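Local coordinates for protein aromatic amino acid aminotransferase I (PDB 6HNU) that probably transfers the amino group of aromatic L-amino acids to 2-oxoglutarate, giving aromatic oxo-acids and L-glutamate, with pyridoxal 5'-phosphate as cofactor, at residues H121-H126 / Y249-Q253; V292-F298 / G309-G313; P304-L308 / S336-A340. One frame throughout, in Å; residues are numbered along the deposited sequence.

Interaction 1 of 3, residues H121-H126 / Y249-Q253. With PLP (pyridoxal-5'-phosphate), chain I.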
loop_
_atom_site.group_PDB
_atom_site.type_symbol
_atom_site.label_atom_id
_atom_site.label_comp_id
_atom_site.label_asym_id
_atom_site.label_seq_id
_atom_site.Cartn_x
_atom_site.Cartn_y
_atom_site.Cartn_z
ATOM N N HIS B 121 -5.316 20.614 -10.027
ATOM C CA HIS B 121 -6.624 20.409 -9.353
ATOM C C HIS B 121 -6.598 21.035 -7.952
ATOM O O HIS B 121 -7.482 21.906 -7.645
ATOM C CB HIS B 121 -6.997 18.941 -9.325
ATOM C CG HIS B 121 -8.203 18.692 -8.478
ATOM N ND1 HIS B 121 -9.484 19.060 -8.880
ATOM C CD2 HIS B 121 -8.311 18.170 -7.230
ATOM C CE1 HIS B 121 -10.336 18.759 -7.908
ATOM N NE2 HIS B 121 -9.634 18.212 -6.870
ATOM N N THR B 122 -5.606 20.651 -7.154
ATOM C CA THR B 122 -5.437 21.132 -5.753
ATOM C C THR B 122 -5.371 22.667 -5.733
ATOM O O THR B 122 -6.105 23.288 -4.951
ATOM C CB THR B 122 -4.232 20.460 -5.099
ATOM O OG1 THR B 122 -4.525 19.065 -5.058
ATOM C CG2 THR B 122 -3.944 20.965 -3.700
ATOM N N ASP B 123 -4.545 23.284 -6.589
ATOM C CA ASP B 123 -4.364 24.751 -6.538
ATOM C C ASP B 123 -5.622 25.483 -7.022
ATOM O O ASP B 123 -5.942 26.543 -6.462
ATOM C CB ASP B 123 -3.125 25.183 -7.313
ATOM C CG ASP B 123 -2.468 26.431 -6.737
ATOM O OD1 ASP B 123 -2.746 26.778 -5.553
ATOM O OD2 ASP B 123 -1.607 26.968 -7.430
ATOM N N MET B 124 -6.294 24.985 -8.065
ATOM C CA MET B 124 -7.507 25.617 -8.633
ATOM C C MET B 124 -8.578 25.687 -7.545
ATOM O O MET B 124 -9.296 26.664 -7.475
ATOM C CB MET B 124 -7.968 24.720 -9.779
ATOM C CG MET B 124 -9.098 25.213 -10.569
ATOM S SD MET B 124 -9.643 23.861 -11.641
ATOM C CE MET B 124 -8.122 23.158 -12.243
ATOM N N VAL B 125 -8.683 24.652 -6.711
ATOM C CA VAL B 125 -9.764 24.534 -5.692
ATOM C C VAL B 125 -9.349 25.210 -4.374
ATOM O O VAL B 125 -10.194 25.877 -3.770
ATOM C CB VAL B 125 -10.157 23.066 -5.464
ATOM C CG1 VAL B 125 -11.170 22.952 -4.345
ATOM C CG2 VAL B 125 -10.701 22.398 -6.726
ATOM N N HIS B 126 -8.110 25.063 -3.936
ATOM C CA HIS B 126 -7.687 25.340 -2.544
ATOM C C HIS B 126 -6.770 26.553 -2.462
ATOM O O HIS B 126 -6.574 27.035 -1.333
ATOM C CB HIS B 126 -7.031 24.109 -1.912
ATOM C CG HIS B 126 -7.947 22.938 -1.879
ATOM N ND1 HIS B 126 -9.083 22.911 -1.069
ATOM C CD2 HIS B 126 -7.994 21.829 -2.647
ATOM C CE1 HIS B 126 -9.720 21.768 -1.278
ATOM N NE2 HIS B 126 -9.058 21.075 -2.251
ATOM N N TYR B 249 -14.628 12.889 1.499
ATOM C CA TYR B 249 -16.027 13.255 1.179
ATOM C C TYR B 249 -16.112 14.721 0.738
ATOM O O TYR B 249 -17.223 15.226 0.598
ATOM C CB TYR B 249 -16.934 13.020 2.392
ATOM C CG TYR B 249 -16.861 11.656 3.029
ATOM C CD1 TYR B 249 -17.249 10.517 2.353
ATOM C CD2 TYR B 249 -16.407 11.510 4.321
ATOM C CE1 TYR B 249 -17.205 9.267 2.946
ATOM C CE2 TYR B 249 -16.380 10.279 4.941
ATOM C CZ TYR B 249 -16.768 9.148 4.254
ATOM O OH TYR B 249 -16.752 7.905 4.833
ATOM N N TYR B 250 -14.977 15.407 0.519
ATOM C CA TYR B 250 -14.975 16.844 0.179
ATOM C C TYR B 250 -15.886 17.128 -1.014
ATOM O O TYR B 250 -16.565 18.129 -0.999
ATOM C CB TYR B 250 -13.569 17.353 -0.145
ATOM C CG TYR B 250 -13.518 18.852 -0.302
ATOM C CD1 TYR B 250 -13.508 19.687 0.805
ATOM C CD2 TYR B 250 -13.462 19.434 -1.557
ATOM C CE1 TYR B 250 -13.432 21.056 0.683
ATOM C CE2 TYR B 250 -13.399 20.806 -1.704
ATOM C CZ TYR B 250 -13.400 21.617 -0.590
ATOM O OH TYR B 250 -13.340 22.949 -0.718
ATOM N N PHE B 251 -15.957 16.256 -2.005
ATOM C CA PHE B 251 -16.720 16.537 -3.241
ATOM C C PHE B 251 -18.110 15.899 -3.121
ATOM O O PHE B 251 -18.818 15.821 -4.133
ATOM C CB PHE B 251 -15.880 16.158 -4.468
ATOM C CG PHE B 251 -14.819 17.185 -4.759
ATOM C CD1 PHE B 251 -15.167 18.515 -4.964
ATOM C CD2 PHE B 251 -13.477 16.855 -4.720
ATOM C CE1 PHE B 251 -14.196 19.477 -5.172
ATOM C CE2 PHE B 251 -12.501 17.831 -4.912
ATOM C CZ PHE B 251 -12.867 19.135 -5.153
ATOM N N LEU B 252 -18.518 15.482 -1.903
ATOM C CA LEU B 252 -19.929 15.115 -1.641
ATOM C C LEU B 252 -20.611 16.301 -0.964
ATOM O O LEU B 252 -21.702 16.105 -0.390
ATOM C CB LEU B 252 -20.006 13.851 -0.777
ATOM C CG LEU B 252 -19.241 12.644 -1.324
ATOM C CD1 LEU B 252 -19.556 11.398 -0.532
ATOM C CD2 LEU B 252 -19.543 12.410 -2.795
ATOM N N GLN B 253 -20.034 17.503 -1.052
ATOM C CA GLN B 253 -20.790 18.739 -0.715
ATOM C C GLN B 253 -22.065 18.818 -1.571
ATOM O O GLN B 253 -22.082 18.337 -2.733
ATOM C CB GLN B 253 -19.914 19.974 -0.807
ATOM C CG GLN B 253 -18.914 20.026 0.344
ATOM C CD GLN B 253 -17.941 21.156 0.202
ATOM O OE1 GLN B 253 -18.280 22.320 0.378
ATOM N NE2 GLN B 253 -16.715 20.836 -0.201
HETATM N N1 PLP I . -11.058 8.230 5.934
HETATM C C2 PLP I . -12.327 8.304 6.345
HETATM C C2A PLP I . -12.668 9.252 7.440
HETATM C C3 PLP I . -13.320 7.511 5.776
HETATM O O3 PLP I . -14.585 7.588 6.292
HETATM C C4 PLP I . -12.966 6.603 4.757
HETATM C C4A PLP I . -13.986 5.740 4.167
HETATM C C5 PLP I . -11.638 6.567 4.311
HETATM C C6 PLP I . -10.726 7.373 4.944
HETATM C C5A PLP I . -11.175 5.569 3.278
HETATM O O4P PLP I . -10.350 6.213 2.268
HETATM P P PLP I . -9.610 5.455 1.140
HETATM O O1P PLP I . -9.067 6.611 0.331
HETATM O O2P PLP I . -10.677 4.598 0.402
HETATM O O3P PLP I . -8.533 4.589 1.791
HETATM O O HOH W 1 -12.916 25.698 -1.895
HETATM O O HOH W 2 -10.813 25.329 -0.323
#
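Y250 presents one face of its ring to H126, with H126 CE1 3.7 Å from Y250 CZ. The two rings are oblique, their planes at 54°. H121, five residues earlier on the helix, makes a second oblique pair with F251, planes at 57°. F251 CE2 lies at the edge of the H121 imidazole, 3.5 Å from H121 NE2. V125 fits between these pairs. Its CG1 is 4.1 Å from Y250 CE2 and its CG2 4.2 Å from F251 CZ. The CA atoms of V125 and F251 are 10.9 Å apart, so side chains, mainly the rings, make the contact. One water donates to Y250 OH (3.0 Å) and weakly to V125 O (3.3 Å). Next to Y250, Y249 turns to the active site, where PLP O3 donates to Y249 OH at 2.6 Å. The contact thus joins the end of helix 112-126 to the loop carrying this PLP-binding residue. Direct contact is aromatic and apolar, while the polar ends of Y250 and H126 are met by water, V280 and S282.

Interaction 2 of 3, residues V292-F298 / G309-G313. With PLP (pyridoxal-5'-phosphate), chain I.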
loop_
_atom_site.group_PDB
_atom_site.type_symbol
_atom_site.label_atom_id
_atom_site.label_comp_id
_atom_site.label_asym_id
_atom_site.label_seq_id
_atom_site.Cartn_x
_atom_site.Cartn_y
_atom_site.Cartn_z
ATOM N N VAL B 292 -0.996 22.402 7.926
ATOM C CA VAL B 292 -2.106 21.486 7.515
ATOM C C VAL B 292 -1.526 20.388 6.614
ATOM O O VAL B 292 -0.770 20.721 5.678
ATOM C CB VAL B 292 -3.289 22.214 6.863
ATOM C CG1 VAL B 292 -4.410 21.261 6.487
ATOM C CG2 VAL B 292 -3.839 23.283 7.767
ATOM N N VAL B 293 -1.940 19.144 6.857
ATOM C CA VAL B 293 -1.755 18.028 5.902
ATOM C C VAL B 293 -3.141 17.556 5.506
ATOM O O VAL B 293 -3.943 17.240 6.401
ATOM C CB VAL B 293 -0.851 16.923 6.456
ATOM C CG1 VAL B 293 -0.574 15.851 5.417
ATOM C CG2 VAL B 293 0.461 17.492 6.955
ATOM N N ARG B 294 -3.392 17.535 4.212
ATOM C CA ARG B 294 -4.680 17.061 3.642
ATOM C C ARG B 294 -4.503 15.663 3.041
ATOM O O ARG B 294 -3.543 15.422 2.271
ATOM C CB ARG B 294 -5.208 18.062 2.614
ATOM C CG ARG B 294 -6.487 17.627 1.912
ATOM C CD ARG B 294 -6.901 18.624 0.851
ATOM N NE ARG B 294 -8.240 18.395 0.352
ATOM C CZ ARG B 294 -9.356 18.919 0.846
ATOM N NH1 ARG B 294 -9.317 19.658 1.920
ATOM N NH2 ARG B 294 -10.524 18.623 0.309
ATOM N N LEU B 295 -5.412 14.753 3.378
ATOM C CA LEU B 295 -5.479 13.387 2.799
ATOM C C LEU B 295 -6.604 13.399 1.769
ATOM O O LEU B 295 -7.800 13.492 2.131
ATOM C CB LEU B 295 -5.682 12.334 3.892
ATOM C CG LEU B 295 -4.890 12.562 5.179
ATOM C CD1 LEU B 295 -5.179 11.453 6.170
ATOM C CD2 LEU B 295 -3.396 12.679 4.926
ATOM N N ASP B 296 -6.239 13.370 0.495
ATOM C CA ASP B 296 -7.218 13.354 -0.622
ATOM C C ASP B 296 -7.305 11.988 -1.273
ATOM O O ASP B 296 -6.273 11.295 -1.398
ATOM C CB ASP B 296 -6.812 14.361 -1.714
ATOM C CG ASP B 296 -7.287 15.773 -1.460
ATOM O OD1 ASP B 296 -8.494 15.931 -1.219
ATOM O OD2 ASP B 296 -6.462 16.723 -1.605
ATOM N N SER B 297 -8.504 11.580 -1.703
ATOM C CA SER B 297 -8.707 10.236 -2.265
ATOM C C SER B 297 -9.657 10.296 -3.464
ATOM O O SER B 297 -10.603 11.089 -3.436
ATOM C CB SER B 297 -9.295 9.331 -1.233
ATOM O OG SER B 297 -9.397 8.022 -1.743
ATOM N N PHE B 298 -9.474 9.391 -4.404
ATOM C CA PHE B 298 -10.447 9.143 -5.504
ATOM C C PHE B 298 -11.547 8.162 -5.093
ATOM O O PHE B 298 -12.472 7.918 -5.886
ATOM C CB PHE B 298 -9.721 8.592 -6.716
ATOM C CG PHE B 298 -8.929 9.637 -7.440
ATOM C CD1 PHE B 298 -9.522 10.821 -7.850
ATOM C CD2 PHE B 298 -7.596 9.414 -7.735
ATOM C CE1 PHE B 298 -8.809 11.738 -8.604
ATOM C CE2 PHE B 298 -6.871 10.357 -8.445
ATOM C CZ PHE B 298 -7.463 11.538 -8.827
ATOM N N GLY B 309 -4.644 7.987 -4.001
ATOM C CA GLY B 309 -4.987 9.293 -3.486
ATOM C C GLY B 309 -3.731 10.125 -3.485
ATOM O O GLY B 309 -2.713 9.760 -4.188
ATOM N N TRP B 310 -3.788 11.205 -2.758
ATOM C CA TRP B 310 -2.597 12.060 -2.630
ATOM C C TRP B 310 -2.609 12.773 -1.280
ATOM O O TRP B 310 -3.617 12.730 -0.516
ATOM C CB TRP B 310 -2.449 12.993 -3.847
ATOM C CG TRP B 310 -3.551 13.980 -4.010
ATOM C CD1 TRP B 310 -3.536 15.280 -3.620
ATOM C CD2 TRP B 310 -4.846 13.742 -4.584
ATOM N NE1 TRP B 310 -4.724 15.868 -3.939
ATOM C CE2 TRP B 310 -5.557 14.954 -4.510
ATOM C CE3 TRP B 310 -5.477 12.625 -5.131
ATOM C CZ2 TRP B 310 -6.859 15.086 -4.976
ATOM C CZ3 TRP B 310 -6.771 12.746 -5.586
ATOM C CH2 TRP B 310 -7.445 13.963 -5.509
ATOM N N ILE B 311 -1.488 13.397 -0.975
ATOM C CA ILE B 311 -1.284 14.087 0.320
ATOM C C ILE B 311 -0.786 15.474 -0.040
ATOM O O ILE B 311 0.152 15.550 -0.855
ATOM C CB ILE B 311 -0.317 13.297 1.209
ATOM C CG1 ILE B 311 -0.824 11.873 1.484
ATOM C CG2 ILE B 311 -0.014 14.021 2.508
ATOM C CD1 ILE B 311 0.239 10.907 2.009
ATOM N N VAL B 312 -1.411 16.512 0.520
ATOM C CA VAL B 312 -1.047 17.930 0.325
ATOM C C VAL B 312 -0.441 18.454 1.618
ATOM O O VAL B 312 -1.046 18.305 2.692
ATOM C CB VAL B 312 -2.213 18.804 -0.128
ATOM C CG1 VAL B 312 -1.701 20.135 -0.637
ATOM C CG2 VAL B 312 -3.080 18.092 -1.167
ATOM N N GLY B 313 0.691 19.134 1.491
ATOM C CA GLY B 313 1.362 19.735 2.641
ATOM C C GLY B 313 2.702 20.338 2.265
ATOM O O GLY B 313 3.050 20.447 1.072
HETATM N N1 PLP I . -11.058 8.230 5.934
HETATM C C2 PLP I . -12.327 8.304 6.345
HETATM C C2A PLP I . -12.668 9.252 7.440
HETATM C C3 PLP I . -13.320 7.511 5.776
HETATM O O3 PLP I . -14.585 7.588 6.292
HETATM C C4 PLP I . -12.966 6.603 4.757
HETATM C C4A PLP I . -13.986 5.740 4.167
HETATM C C5 PLP I . -11.638 6.567 4.311
HETATM C C6 PLP I . -10.726 7.373 4.944
HETATM C C5A PLP I . -11.175 5.569 3.278
HETATM O O4P PLP I . -10.350 6.213 2.268
HETATM P P PLP I . -9.610 5.455 1.140
HETATM O O1P PLP I . -9.067 6.611 0.331
HETATM O O2P PLP I . -10.677 4.598 0.402
HETATM O O3P PLP I . -8.533 4.589 1.791
#
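V293 CG1 and I311 CG2 touch at 3.5 Å on one side of this hairpin, and L295 CD2 adds a looser contact to I311 CG2 at 4.4 Å. W310 dominates the other face. D296 CB sits over its five-membered ring, 3.4 Å from the centroid, as a CH-pi contact. The far edge of the indole points at the face of F298, edge-to-face, with F298 CZ 3.5 Å from W310 CZ3. The strands run antiparallel at 160°. R294 pairs with V312 through R294 N to V312 O (2.9 Å) and V312 N to R294 O (3.0 Å). D296 pairs with W310 through D296 N to W310 O (2.9 Å) and W310 N to D296 O (2.8 Å). L295-I311 and S297-G309 are the non-hydrogen-bonded pairs. At G309 a CB would lie 2.3 Å from D296 O, so a side chain would clash. R294 NE forms a salt bridge to D296 OD1 at 2.9 Å, and R294 has a second acidic partner in E245. At the strand end, S297 OG donates to PLP O1P at 2.5 Å. The hairpin belongs to the mixed sheet of the PLP-binding domain, between strands 242-246 and 133-138. Strand 309-314 opposes the parallel core, as in aspartate aminotransferase. Helices 141-152 and 315-327 pack on the L295 and I311 face, and helix 112-126 covers W310 and F298.

Interaction 3 of 3, residues P304-L308 / S336-A340; sequences PGLRL and SEALA. With PLP (pyridoxal-5'-phosphate), chain I.
R307 has a left-handed backbone (phi 53°, psi 55°), and its side chain leads away from the helix, while L306 and L308 on either side of it in sequence pack on the helix. Residues 304-306 form a short 3-10 turn, with R307 N bonded to P304 O at 3.2 Å. L308 is extended (-149°/128°). Residues 336-340 are regular helix within 334-377, with A340 N to S336 O at 2.8 Å. The CA atoms come closest at L306 and S336, 5.3 Å apart. There S336, chi1 m, donates from OG to L306 O at 2.7 Å. L306 has chi1 -93°, between wells, and chi2 t. Its CD2 rests 4.0 Å from S336 CB and 4.1 Å from A340 CB. L308, chi1 t and chi2 p, points its CA-to-CB bond toward the helix. Its CD2 lies 3.6 Å from A340 CB and 4.0 Å from E337 CA, and its CD1 is 4.3 Å from E337 CG. On the cofactor side, R307 (chi1 m, chi2 m, chi3 91°) donates from NE and NH1 to P304 O at 2.9 and 2.8 Å. R307 NH1 also donates to PLP O2P at 2.8 Å, and R307 NH2 to PLP O3P at 3.1 Å. This two-pronged grip on the phosphate is characteristic of the PLP site in this aminotransferase family. The contact lies at the dimer interface: S336 OG also bonds to S333 OG of the second subunit, and L306 packs on F335 of that subunit. Chemically the loop is split: R307 turns to the phosphate, while L306, L308 and the S336-bonded L306 carbonyl face the helix.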
loop_
_atom_site.group_PDB
_atom_site.type_symbol
_atom_site.label_atom_id
_atom_site.label_comp_id
_atom_site.label_asym_id
_atom_site.label_seq_id
_atom_site.Cartn_x
_atom_site.Cartn_y
_atom_site.Cartn_z
ATOM N N PRO B 304 -13.427 3.103 -5.091
ATOM C CA PRO B 304 -12.494 2.686 -4.040
ATOM C C PRO B 304 -11.314 1.831 -4.532
ATOM O O PRO B 304 -10.210 1.934 -3.972
ATOM C CB PRO B 304 -13.381 1.869 -3.083
ATOM C CG PRO B 304 -14.793 2.356 -3.332
ATOM C CD PRO B 304 -14.830 2.728 -4.795
ATOM N N GLY B 305 -11.543 0.999 -5.554
ATOM C CA GLY B 305 -10.552 0.017 -6.040
ATOM C C GLY B 305 -9.372 0.668 -6.748
ATOM O O GLY B 305 -8.432 -0.052 -7.072
ATOM N N LEU B 306 -9.419 1.964 -7.063
ATOM C CA LEU B 306 -8.228 2.674 -7.597
ATOM C C LEU B 306 -7.077 2.518 -6.599
ATOM O O LEU B 306 -5.915 2.397 -7.053
ATOM C CB LEU B 306 -8.536 4.156 -7.842
ATOM C CG LEU B 306 -9.010 4.504 -9.255
ATOM C CD1 LEU B 306 -9.794 5.806 -9.259
ATOM C CD2 LEU B 306 -7.848 4.584 -10.241
ATOM N N ARG B 307 -7.376 2.592 -5.308
ATOM C CA ARG B 307 -6.284 2.544 -4.299
ATOM C C ARG B 307 -5.280 3.638 -4.698
ATOM O O ARG B 307 -4.126 3.363 -4.873
ATOM C CB ARG B 307 -5.644 1.159 -4.231
ATOM C CG ARG B 307 -6.487 0.090 -3.552
ATOM C CD ARG B 307 -6.868 0.447 -2.131
ATOM N NE ARG B 307 -8.128 1.154 -2.090
ATOM C CZ ARG B 307 -8.515 2.003 -1.164
ATOM N NH1 ARG B 307 -9.698 2.561 -1.266
ATOM N NH2 ARG B 307 -7.717 2.326 -0.160
ATOM N N LEU B 308 -5.781 4.858 -4.819
ATOM C CA LEU B 308 -4.996 6.008 -5.283
ATOM C C LEU B 308 -5.542 7.256 -4.612
ATOM O O LEU B 308 -6.758 7.542 -4.680
ATOM C CB LEU B 308 -5.106 6.142 -6.801
ATOM C CG LEU B 308 -4.231 7.207 -7.456
ATOM C CD1 LEU B 308 -2.742 6.983 -7.199
ATOM C CD2 LEU B 308 -4.484 7.221 -8.966
ATOM N N SER B 336 -3.472 1.605 -11.851
ATOM C CA SER B 336 -4.376 2.654 -11.296
ATOM C C SER B 336 -3.878 4.044 -11.743
ATOM O O SER B 336 -4.683 4.904 -12.171
ATOM C CB SER B 336 -4.449 2.567 -9.774
ATOM O OG SER B 336 -5.147 1.404 -9.391
ATOM N N GLU B 337 -2.583 4.306 -11.625
ATOM C CA GLU B 337 -2.090 5.698 -11.804
ATOM C C GLU B 337 -2.121 6.056 -13.296
ATOM O O GLU B 337 -2.433 7.218 -13.640
ATOM C CB GLU B 337 -0.695 5.835 -11.208
ATOM C CG GLU B 337 -0.423 7.238 -10.762
ATOM C CD GLU B 337 0.899 7.439 -10.047
ATOM O OE1 GLU B 337 1.355 6.514 -9.362
ATOM O OE2 GLU B 337 1.458 8.524 -10.216
ATOM N N ALA B 338 -1.773 5.095 -14.157
ATOM C CA ALA B 338 -1.790 5.291 -15.626
ATOM C C ALA B 338 -3.241 5.452 -16.104
ATOM O O ALA B 338 -3.501 6.382 -16.917
ATOM C CB ALA B 338 -1.098 4.152 -16.324
ATOM N N LEU B 339 -4.167 4.634 -15.582
ATOM C CA LEU B 339 -5.585 4.720 -16.000
ATOM C C LEU B 339 -6.191 5.993 -15.426
ATOM O O LEU B 339 -6.938 6.612 -16.142
ATOM C CB LEU B 339 -6.357 3.475 -15.572
ATOM C CG LEU B 339 -6.134 2.223 -16.425
ATOM C CD1 LEU B 339 -6.831 1.010 -15.796
ATOM C CD2 LEU B 339 -6.634 2.442 -17.853
ATOM N N ALA B 340 -5.872 6.414 -14.189
ATOM C CA ALA B 340 -6.432 7.656 -13.585
ATOM C C ALA B 340 -5.933 8.861 -14.385
ATOM O O ALA B 340 -6.703 9.747 -14.749
ATOM C CB ALA B 340 -6.055 7.762 -12.109
HETATM N N1 PLP I . -11.058 8.230 5.934
HETATM C C2 PLP I . -12.327 8.304 6.345
HETATM C C2A PLP I . -12.668 9.252 7.440
HETATM C C3 PLP I . -13.320 7.511 5.776
HETATM O O3 PLP I . -14.585 7.588 6.292
HETATM C C4 PLP I . -12.966 6.603 4.757
HETATM C C4A PLP I . -13.986 5.740 4.167
HETATM C C5 PLP I . -11.638 6.567 4.311
HETATM C C6 PLP I . -10.726 7.373 4.944
HETATM C C5A PLP I . -11.175 5.569 3.278
HETATM O O4P PLP I . -10.350 6.213 2.268
HETATM P P PLP I . -9.610 5.455 1.140
HETATM O O1P PLP I . -9.067 6.611 0.331
HETATM O O2P PLP I . -10.677 4.598 0.402
HETATM O O3P PLP I . -8.533 4.589 1.791
#

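From the N terminus, helix 112-126 comes first. Interaction 1 closes the longest loop, 122 residues, between its end and the segment after strand 242-246. Interaction 2 follows in series and closes a hairpin of only 10 residues. Interaction 3 crosses it: 304-308 lies inside that hairpin loop, while 336-340 lies beyond the second strand, on helix 334-377. Interactions 1 and 2 touch where R294 NH2 lies 3.1 Å from Y250 CG, part of a cation-pi contact. Interactions 2 and 3 touch through F298 and L308, whose backbones are hydrogen-bonded. Together they tie the central sheet to two helices. Each also supplies one PLP-binding residue: Y249, S297 and R307.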